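Local coordinates for tRNA (adenine(58)-N(1))-methyltransferase catalytic subunit TRM61 C-terminal domain-containing protein (PDB 1YB2) that is probably an S-adenosyl-L-methionine-dependent methyltransferase of the TRM61 family, likely modifying N1 of adenine 58 in tRNA, at residues S79-G84 with H230-V235; N123-I128 with K150-L155; S199-K202 with V206-F209; D215-T220 with F261-I266. All blocks are in the same frame, centred on the assembly; numbering follows the deposited sequence.

In the fold
Contact 1 opens the series, bringing 79-84 against strand 229-242. The long loop it closes takes in contacts 2 and 3. Contact 2 comes first and pairs helices 123-132 and 145-156 at one end of the methyltransferase sheet. Contact 3 follows and closes a short turn into strand 205-211, near the middle of that sheet. Contact 4 joins helix 214-223 to strand 258-267. It crosses contact 1, because 215-220 lie inside that loop and 261-266 beyond it. Contact 4 meets contacts 1 and 3 through neighbouring strands; contacts 1 and 3 meet through Y82 and M81 on V206. Contact 2 stands apart from them. Contacts 1, 2 and 4 also reach the second subunit.

Contact 1: S79-G84 with H230-V235; sequences SPMYFG and HHLETV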
# COMPACT_ATOMS: atom_id res chain seq x y z
N SER A 79 -11.48 -1.13 -8.69
CA SER A 79 -10.32 -0.67 -7.94
C SER A 79 -9.75 -1.92 -7.28
O SER A 79 -10.53 -2.82 -6.92
CB SER A 79 -10.75 0.39 -6.91
OG SER A 79 -9.84 0.47 -5.84
N PRO A 80 -8.42 -1.99 -7.11
CA PRO A 80 -7.83 -3.21 -6.54
C PRO A 80 -8.31 -3.55 -5.14
O PRO A 80 -8.26 -4.71 -4.76
CB PRO A 80 -6.32 -2.92 -6.54
CG PRO A 80 -6.21 -1.48 -6.60
CD PRO A 80 -7.37 -1.00 -7.41
N MSE A 81 -8.81 -2.57 -4.37
CA MSE A 81 -9.38 -2.87 -3.07
C MSE A 81 -10.61 -3.78 -3.15
O MSE A 81 -10.92 -4.43 -2.17
CB MSE A 81 -9.69 -1.61 -2.21
CG MSE A 81 -10.86 -0.75 -2.64
SE MSE A 81 -11.34 0.60 -1.19
CE MSE A 81 -9.90 0.22 0.05
N TYR A 82 -11.27 -3.82 -4.31
CA TYR A 82 -12.47 -4.66 -4.50
C TYR A 82 -12.20 -6.05 -5.09
O TYR A 82 -13.10 -6.91 -5.09
CB TYR A 82 -13.49 -3.95 -5.39
CG TYR A 82 -13.87 -2.57 -4.90
CD1 TYR A 82 -14.20 -2.34 -3.57
CD2 TYR A 82 -13.88 -1.48 -5.78
CE1 TYR A 82 -14.55 -1.03 -3.11
CE2 TYR A 82 -14.22 -0.21 -5.35
CZ TYR A 82 -14.56 0.01 -4.00
OH TYR A 82 -14.91 1.28 -3.57
N PHE A 83 -10.98 -6.25 -5.59
CA PHE A 83 -10.64 -7.44 -6.36
C PHE A 83 -10.96 -8.72 -5.60
O PHE A 83 -11.64 -9.58 -6.12
CB PHE A 83 -9.16 -7.40 -6.78
CG PHE A 83 -8.71 -8.59 -7.60
CD1 PHE A 83 -8.85 -8.58 -8.99
CD2 PHE A 83 -8.12 -9.69 -7.00
CE1 PHE A 83 -8.42 -9.67 -9.76
CE2 PHE A 83 -7.68 -10.78 -7.75
CZ PHE A 83 -7.83 -10.76 -9.14
N GLY A 84 -10.51 -8.82 -4.36
CA GLY A 84 -10.75 -10.03 -3.57
C GLY A 84 -12.21 -10.33 -3.25
O GLY A 84 -12.58 -11.49 -3.05
N HIS A 230 -21.23 6.20 1.63
CA HIS A 230 -21.67 4.87 2.02
C HIS A 230 -20.48 4.13 2.65
O HIS A 230 -19.45 3.98 2.01
CB HIS A 230 -22.19 4.13 0.80
CG HIS A 230 -22.79 2.80 1.11
ND1 HIS A 230 -24.11 2.65 1.47
CD2 HIS A 230 -22.24 1.56 1.16
CE1 HIS A 230 -24.35 1.38 1.71
NE2 HIS A 230 -23.24 0.70 1.53
N HIS A 231 -20.62 3.70 3.91
CA HIS A 231 -19.60 2.93 4.62
C HIS A 231 -19.33 1.59 3.94
O HIS A 231 -20.27 0.85 3.63
CB HIS A 231 -20.03 2.72 6.08
CG HIS A 231 -19.08 1.90 6.91
ND1 HIS A 231 -17.73 2.18 7.01
CD2 HIS A 231 -19.31 0.86 7.74
CE1 HIS A 231 -17.16 1.32 7.84
NE2 HIS A 231 -18.10 0.50 8.29
N LEU A 232 -18.06 1.30 3.69
CA LEU A 232 -17.64 0.06 3.04
C LEU A 232 -17.16 -0.88 4.13
O LEU A 232 -17.71 -1.96 4.30
CB LEU A 232 -16.52 0.31 2.02
CG LEU A 232 -16.88 1.11 0.75
CD1 LEU A 232 -15.65 1.36 -0.13
CD2 LEU A 232 -17.94 0.39 -0.05
N GLU A 233 -16.14 -0.45 4.86
CA GLU A 233 -15.63 -1.23 5.96
C GLU A 233 -14.69 -0.41 6.82
O GLU A 233 -14.13 0.61 6.36
CB GLU A 233 -14.93 -2.50 5.46
CG GLU A 233 -13.58 -2.34 4.85
CD GLU A 233 -12.86 -3.67 4.68
OE1 GLU A 233 -13.36 -4.71 5.18
OE2 GLU A 233 -11.77 -3.68 4.06
N THR A 234 -14.54 -0.87 8.05
CA THR A 234 -13.61 -0.30 9.01
C THR A 234 -12.82 -1.46 9.57
O THR A 234 -13.41 -2.51 9.96
CB THR A 234 -14.32 0.43 10.16
OG1 THR A 234 -15.01 1.57 9.66
CG2 THR A 234 -13.34 0.90 11.21
N VAL A 235 -11.51 -1.28 9.60
CA VAL A 235 -10.60 -2.27 10.16
C VAL A 235 -9.79 -1.71 11.33
O VAL A 235 -9.44 -0.53 11.35
CB VAL A 235 -9.63 -2.84 9.09
CG1 VAL A 235 -10.44 -3.55 7.96
CG2 VAL A 235 -8.71 -1.75 8.52
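Y82 and L232 form the tight part of this small contact. L232 CD1 sits 3.5 Å from Y82 OH and 4.0 Å from Y82 CE1. The methyl comes in at the ring edge, in the plane of the ring, and the two side chains cross at about a right angle. The Y82 ring reaches L232 because its CG lies beside the backbone N (chi1 -54°), which extends the phenol toward the strand. The looser side belongs to selenomethionine M81. M81 SE stays 4.5 Å from L232 CD1, and the residue is partly exposed. M81 also packs on Y82: M81 CG lies 3.7 Å above one face of the Y82 ring, toward the rim. Its far end packs on F264. Strand 229-242 has a classic beta bulge here, with L232 and E233 set together opposite F264. Just beyond, T234 and V235 pair with a strand of the second subunit, so the sheet continues across the interface. No hydrogen bond links 79-84 to 230-235. The contact thus rests on van der Waals packing of a methyl against a phenol edge, and ties residues 81-82 to the bulged strand without a directional bond.

Contact 2: N123-I128 with K150-L155; sequences NMSSYI and KAMDNL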
# COMPACT_ATOMS: atom_id res chain seq x y z
N ASN A 123 4.62 11.57 5.82
CA ASN A 123 4.85 10.19 5.43
C ASN A 123 3.83 9.68 4.40
O ASN A 123 4.22 9.11 3.37
CB ASN A 123 4.90 9.26 6.66
CG ASN A 123 5.52 7.90 6.34
OD1 ASN A 123 6.46 7.80 5.55
ND2 ASN A 123 4.98 6.85 6.95
N MSE A 124 2.54 9.91 4.66
CA MSE A 124 1.49 9.53 3.69
C MSE A 124 1.66 10.31 2.38
O MSE A 124 1.49 9.76 1.30
CB MSE A 124 0.09 9.74 4.28
CG MSE A 124 -1.06 9.35 3.31
SE MSE A 124 -1.00 7.46 2.86
CE MSE A 124 -1.75 7.41 1.04
N SER A 125 1.98 11.60 2.48
CA SER A 125 2.21 12.43 1.30
C SER A 125 3.32 11.83 0.44
O SER A 125 3.26 11.86 -0.79
CB SER A 125 2.60 13.86 1.71
OG SER A 125 1.60 14.47 2.50
N SER A 126 4.33 11.26 1.10
CA SER A 126 5.45 10.68 0.38
C SER A 126 5.02 9.45 -0.42
O SER A 126 5.32 9.37 -1.61
CB SER A 126 6.61 10.39 1.33
OG SER A 126 7.48 9.42 0.78
N TYR A 127 4.28 8.52 0.20
CA TYR A 127 3.70 7.41 -0.54
C TYR A 127 2.81 7.84 -1.71
O TYR A 127 2.82 7.21 -2.76
CB TYR A 127 2.90 6.49 0.38
CG TYR A 127 3.76 5.60 1.22
CD1 TYR A 127 3.98 5.89 2.56
CD2 TYR A 127 4.36 4.46 0.66
CE1 TYR A 127 4.77 5.06 3.35
CE2 TYR A 127 5.17 3.62 1.45
CZ TYR A 127 5.37 3.94 2.79
OH TYR A 127 6.14 3.13 3.60
N ILE A 128 2.02 8.89 -1.50
CA ILE A 128 1.12 9.40 -2.54
C ILE A 128 1.95 9.90 -3.73
O ILE A 128 1.69 9.52 -4.88
CB ILE A 128 0.19 10.52 -1.99
CG1 ILE A 128 -0.82 9.93 -0.98
CG2 ILE A 128 -0.53 11.25 -3.13
CD1 ILE A 128 -1.50 11.00 -0.10
N LYS A 150 7.04 21.91 8.03
CA LYS A 150 7.91 20.77 8.32
C LYS A 150 7.71 19.63 7.31
O LYS A 150 8.69 19.08 6.79
CB LYS A 150 7.67 20.24 9.74
CG LYS A 150 8.27 21.09 10.86
CD LYS A 150 8.63 20.22 12.09
CE LYS A 150 7.42 19.91 13.00
NZ LYS A 150 6.68 18.67 12.61
N ALA A 151 6.45 19.29 7.05
CA ALA A 151 6.12 18.20 6.14
C ALA A 151 6.59 18.52 4.73
O ALA A 151 7.19 17.67 4.07
CB ALA A 151 4.64 17.92 6.15
N MSE A 152 6.31 19.73 4.28
CA MSE A 152 6.66 20.11 2.91
C MSE A 152 8.17 20.20 2.73
O MSE A 152 8.68 19.81 1.70
CB MSE A 152 5.97 21.42 2.51
CG MSE A 152 4.44 21.33 2.42
SE MSE A 152 3.78 19.93 1.19
CE MSE A 152 2.96 18.69 2.47
N ASP A 153 8.87 20.73 3.74
CA ASP A 153 10.33 20.76 3.75
C ASP A 153 10.91 19.34 3.62
O ASP A 153 11.80 19.10 2.81
CB ASP A 153 10.86 21.43 5.03
CG ASP A 153 10.67 22.95 5.05
OD1 ASP A 153 10.18 23.56 4.07
OD2 ASP A 153 11.02 23.56 6.09
N ASN A 154 10.39 18.42 4.42
CA ASN A 154 10.80 17.01 4.36
C ASN A 154 10.54 16.38 3.00
O ASN A 154 11.42 15.71 2.45
CB ASN A 154 10.09 16.19 5.46
CG ASN A 154 10.72 16.41 6.83
OD1 ASN A 154 11.92 16.66 6.93
ND2 ASN A 154 9.92 16.31 7.88
N LEU A 155 9.35 16.60 2.45
CA LEU A 155 9.00 16.06 1.15
C LEU A 155 9.91 16.60 0.05
O LEU A 155 10.32 15.87 -0.83
CB LEU A 155 7.55 16.40 0.76
CG LEU A 155 6.31 15.61 1.12
CD1 LEU A 155 5.16 16.31 0.42
CD2 LEU A 155 6.41 14.12 0.68
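S126 and L155 mark the nearest backbone approach of the two helices, with S126 CA and L155 CA 6.5 Å apart. The segment axes come within 9.9 Å and run in broadly the same direction, at a crossing angle of -39°. L155 packs against the two serines of 123-128. Its two methyls share the surface of S125, and CD2 reaches on to S126. L155 CD1 lies 3.8 Å from S125 CB. L155 CD2 rests on the backbone of the first helix, 3.6 Å from S126 N, and also meets S126 CB at 3.8 Å. L155 CG lies beside its own backbone N (chi1 -87°), with both methyls spread over the serines. Selenomethionine M152 adds a looser touch, its CE 4.4 Å from S125 OG. The two hydroxyls bond elsewhere, S125 OG to E116 OE1 and S126 OG to Y159 OH. These polar ends in the buried interface are thereby satisfied, so L155 meets mainly the serine CB atoms and the S126 backbone. Toward the sheet, S125 packs on L138 and M152 on V140, both of strand 137-141. F83 of the second subunit packs on S126. Alternation of strand 113-117, helix 123-132, strand 137-141 and helix 145-156 is typical of the Rossmann-like fold of class I methyltransferases, in which E142, just after strand 137-141, is predicted to bind S-adenosyl-L-methionine.

Contact 3: S199-K202 with V206-F209; sequences SMMK and VATF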
# COMPACT_ATOMS: atom_id res chain seq x y z
N SER A 199 -18.81 16.82 -0.34
CA SER A 199 -19.07 17.79 -1.40
C SER A 199 -17.91 17.97 -2.39
O SER A 199 -18.10 18.49 -3.50
CB SER A 199 -19.47 19.15 -0.80
OG SER A 199 -18.33 19.83 -0.31
N MSE A 200 -16.71 17.55 -2.02
CA MSE A 200 -15.62 17.66 -2.98
C MSE A 200 -15.08 16.33 -3.52
O MSE A 200 -14.00 16.29 -4.10
CB MSE A 200 -14.52 18.61 -2.51
CG MSE A 200 -14.06 18.44 -1.09
SE MSE A 200 -13.24 20.15 -0.47
CE MSE A 200 -12.90 19.52 1.30
N MSE A 201 -15.85 15.27 -3.35
CA MSE A 201 -15.51 13.95 -3.87
C MSE A 201 -16.26 13.67 -5.17
O MSE A 201 -17.47 13.88 -5.23
CB MSE A 201 -15.90 12.89 -2.84
CG MSE A 201 -15.08 12.95 -1.57
SE MSE A 201 -15.69 11.65 -0.27
CE MSE A 201 -15.14 9.95 -1.16
N LYS A 202 -15.56 13.18 -6.18
CA LYS A 202 -16.24 12.64 -7.37
C LYS A 202 -17.15 11.47 -6.96
O LYS A 202 -16.76 10.67 -6.11
CB LYS A 202 -15.24 12.14 -8.38
CG LYS A 202 -14.46 13.25 -9.04
CD LYS A 202 -13.42 12.69 -9.96
CE LYS A 202 -12.71 13.82 -10.67
NZ LYS A 202 -11.52 13.27 -11.38
N VAL A 206 -13.47 7.11 -3.27
CA VAL A 206 -13.33 6.57 -1.91
C VAL A 206 -12.61 7.54 -0.98
O VAL A 206 -11.62 8.17 -1.37
CB VAL A 206 -12.57 5.22 -1.94
CG1 VAL A 206 -12.24 4.73 -0.52
CG2 VAL A 206 -13.41 4.17 -2.67
N ALA A 207 -13.10 7.63 0.25
CA ALA A 207 -12.45 8.39 1.31
C ALA A 207 -11.93 7.42 2.34
O ALA A 207 -12.61 6.45 2.71
CB ALA A 207 -13.43 9.38 1.96
N THR A 208 -10.72 7.68 2.81
CA THR A 208 -10.09 6.85 3.83
C THR A 208 -9.90 7.71 5.07
O THR A 208 -9.29 8.79 4.96
CB THR A 208 -8.72 6.30 3.36
OG1 THR A 208 -8.91 5.49 2.19
CG2 THR A 208 -8.08 5.45 4.42
N PHE A 209 -10.40 7.26 6.22
CA PHE A 209 -10.31 8.01 7.47
C PHE A 209 -9.45 7.24 8.45
O PHE A 209 -9.73 6.07 8.69
CB PHE A 209 -11.69 8.20 8.11
CG PHE A 209 -12.65 8.99 7.29
CD1 PHE A 209 -13.47 8.36 6.35
CD2 PHE A 209 -12.75 10.37 7.45
CE1 PHE A 209 -14.38 9.09 5.58
CE2 PHE A 209 -13.66 11.11 6.69
CZ PHE A 209 -14.46 10.47 5.74
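M201 and V206 are the nearest backbone neighbours, with their CA atoms 7.9 Å apart, and no hydrogen bond joins the segments. They belong to a beta-alpha-beta crossover. Strand 180-185 leads through helix 194-199 to the parallel strand 205-211, and 199-202 form the return between helix and strand. One side chain, that of selenomethionine M201, spans the gap. It runs out extended to SE and then bends at the last torsion (chi3 69°), which brings CE over the face of the peptide joining V206 to A207. M201 CE stands 3.5 Å from V206 C and 3.4 Å from A207 N. The methyl packs over the peptide plane. That peptide N is already used, in a bond from A207 N to A265 O of the neighbouring strand 258-267. V206 directs its own side chain away from 199-202, where it meets Y82. V183 of strand 180-185 and M229 of strand 229-242 also touch M201, so its side chain is enclosed in the core. Next to the peptide, the small A207 side chain completes the seat, its CB 3.6 Å from M201 CE and 3.9 Å from M201 SE.

Contact 4: D215-T220 with F261-I266; sequences DQSEKT and FITFAI
S217 CB approaches the F261 ring obliquely, and the F261 side chain also touches F214, and I242 of the second subunit. The closer touch is at the root of that ring, where S217 CB lies 3.8 Å from F261 CB. The other flat group is the Q216 carbonyl. Its oxygen accepts from T220 N and T220 OG1, which reach it from opposite faces of its plane. The hydroxyl bond, T220 OG1 to Q216 O, is 2.8 Å long, with a 142° angle at the oxygen and the donor above the plane.

Between helix and strand the polar link is a water. S217 OG and T263 OG1 are 3.9 Å apart, too far to bond directly. The water bonds to S217 OG at 2.8 Å and to T263 OG1 at 2.6 Å. It also gives a weak bond of 3.0 Å to F261 O. The S217 hydroxyl lies beside its own carbonyl carbon (chi1 -172°), and this turn aims it at the water and strand. T263 OG1 is held further by T234 OG1.

Helix 214-223 thus lies against strand 258-267, which runs between strands 205-211 and 229-242 of the methyltransferase sheet. T234 of strand 229-242 touches S217, while T220 packs on L211 of strand 205-211, and L243 of the second subunit packs on S217.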
# COMPACT_ATOMS: atom_id res chain seq x y z
N ASP A 215 -13.71 4.28 19.77
CA ASP A 215 -14.82 5.21 19.98
C ASP A 215 -14.92 6.30 18.90
O ASP A 215 -16.01 6.64 18.47
CB ASP A 215 -14.79 5.81 21.39
CG ASP A 215 -15.12 4.77 22.48
OD1 ASP A 215 -15.86 3.78 22.19
OD2 ASP A 215 -14.66 4.94 23.64
N GLN A 216 -13.78 6.82 18.46
CA GLN A 216 -13.74 7.83 17.39
C GLN A 216 -14.11 7.22 16.03
O GLN A 216 -14.81 7.84 15.22
CB GLN A 216 -12.35 8.49 17.37
CG GLN A 216 -12.10 9.35 18.61
CD GLN A 216 -10.77 10.06 18.60
OE1 GLN A 216 -10.23 10.39 17.55
NE2 GLN A 216 -10.24 10.34 19.79
N SER A 217 -13.62 6.00 15.82
CA SER A 217 -13.92 5.19 14.65
C SER A 217 -15.43 4.99 14.51
O SER A 217 -16.00 5.20 13.43
CB SER A 217 -13.17 3.85 14.75
OG SER A 217 -13.26 3.08 13.56
N GLU A 218 -16.08 4.63 15.61
CA GLU A 218 -17.51 4.37 15.64
C GLU A 218 -18.32 5.64 15.38
O GLU A 218 -19.28 5.62 14.62
CB GLU A 218 -17.90 3.73 16.97
CG GLU A 218 -19.40 3.53 17.19
CD GLU A 218 -19.69 2.83 18.49
OE1 GLU A 218 -19.18 3.28 19.55
OE2 GLU A 218 -20.43 1.81 18.46
N LYS A 219 -17.92 6.74 16.01
CA LYS A 219 -18.54 8.04 15.77
C LYS A 219 -18.41 8.47 14.29
O LYS A 219 -19.33 9.06 13.71
CB LYS A 219 -17.88 9.09 16.66
CG LYS A 219 -18.70 10.35 16.84
CD LYS A 219 -18.15 11.18 18.00
CE LYS A 219 -18.97 12.46 18.21
NZ LYS A 219 -20.46 12.22 18.20
N THR A 220 -17.25 8.22 13.71
CA THR A 220 -17.01 8.52 12.30
C THR A 220 -17.97 7.72 11.40
O THR A 220 -18.58 8.27 10.48
CB THR A 220 -15.54 8.24 11.92
OG1 THR A 220 -14.69 9.09 12.70
CG2 THR A 220 -15.28 8.46 10.41
N PHE A 261 -7.21 2.68 13.33
CA PHE A 261 -8.58 2.33 12.96
C PHE A 261 -8.85 3.03 11.63
O PHE A 261 -8.81 4.25 11.55
CB PHE A 261 -9.55 2.76 14.05
CG PHE A 261 -9.41 1.97 15.34
CD1 PHE A 261 -10.28 0.93 15.63
CD2 PHE A 261 -8.37 2.24 16.22
CE1 PHE A 261 -10.14 0.19 16.79
CE2 PHE A 261 -8.23 1.50 17.40
CZ PHE A 261 -9.12 0.47 17.68
N ILE A 262 -9.08 2.24 10.59
CA ILE A 262 -9.15 2.78 9.24
C ILE A 262 -10.54 2.53 8.66
O ILE A 262 -10.96 1.37 8.53
CB ILE A 262 -8.07 2.18 8.33
CG1 ILE A 262 -6.68 2.35 8.98
CG2 ILE A 262 -8.14 2.82 6.93
CD1 ILE A 262 -5.60 1.43 8.35
N THR A 263 -11.24 3.61 8.33
CA THR A 263 -12.59 3.54 7.76
C THR A 263 -12.55 3.91 6.27
O THR A 263 -11.95 4.93 5.89
CB THR A 263 -13.55 4.49 8.51
OG1 THR A 263 -13.72 4.03 9.85
CG2 THR A 263 -14.94 4.60 7.82
N PHE A 264 -13.15 3.07 5.43
CA PHE A 264 -13.32 3.37 4.01
C PHE A 264 -14.79 3.64 3.70
O PHE A 264 -15.66 2.91 4.16
CB PHE A 264 -12.85 2.19 3.15
CG PHE A 264 -11.42 1.82 3.35
CD1 PHE A 264 -11.07 0.77 4.19
CD2 PHE A 264 -10.41 2.54 2.70
CE1 PHE A 264 -9.72 0.41 4.39
CE2 PHE A 264 -9.05 2.20 2.89
CZ PHE A 264 -8.71 1.13 3.73
N ALA A 265 -15.04 4.66 2.88
CA ALA A 265 -16.40 5.03 2.48
C ALA A 265 -16.40 5.44 1.01
O ALA A 265 -15.40 6.00 0.51
CB ALA A 265 -16.91 6.17 3.37
N ILE A 266 -17.49 5.15 0.32
CA ILE A 266 -17.66 5.58 -1.08
C ILE A 266 -18.68 6.73 -1.22
O ILE A 266 -19.76 6.67 -0.63
CB ILE A 266 -18.02 4.36 -2.01
CG1 ILE A 266 -18.06 4.75 -3.50
CG2 ILE A 266 -19.31 3.62 -1.53
CD1 ILE A 266 -18.05 3.52 -4.42
O HOH W 1 -11.82 4.47 11.62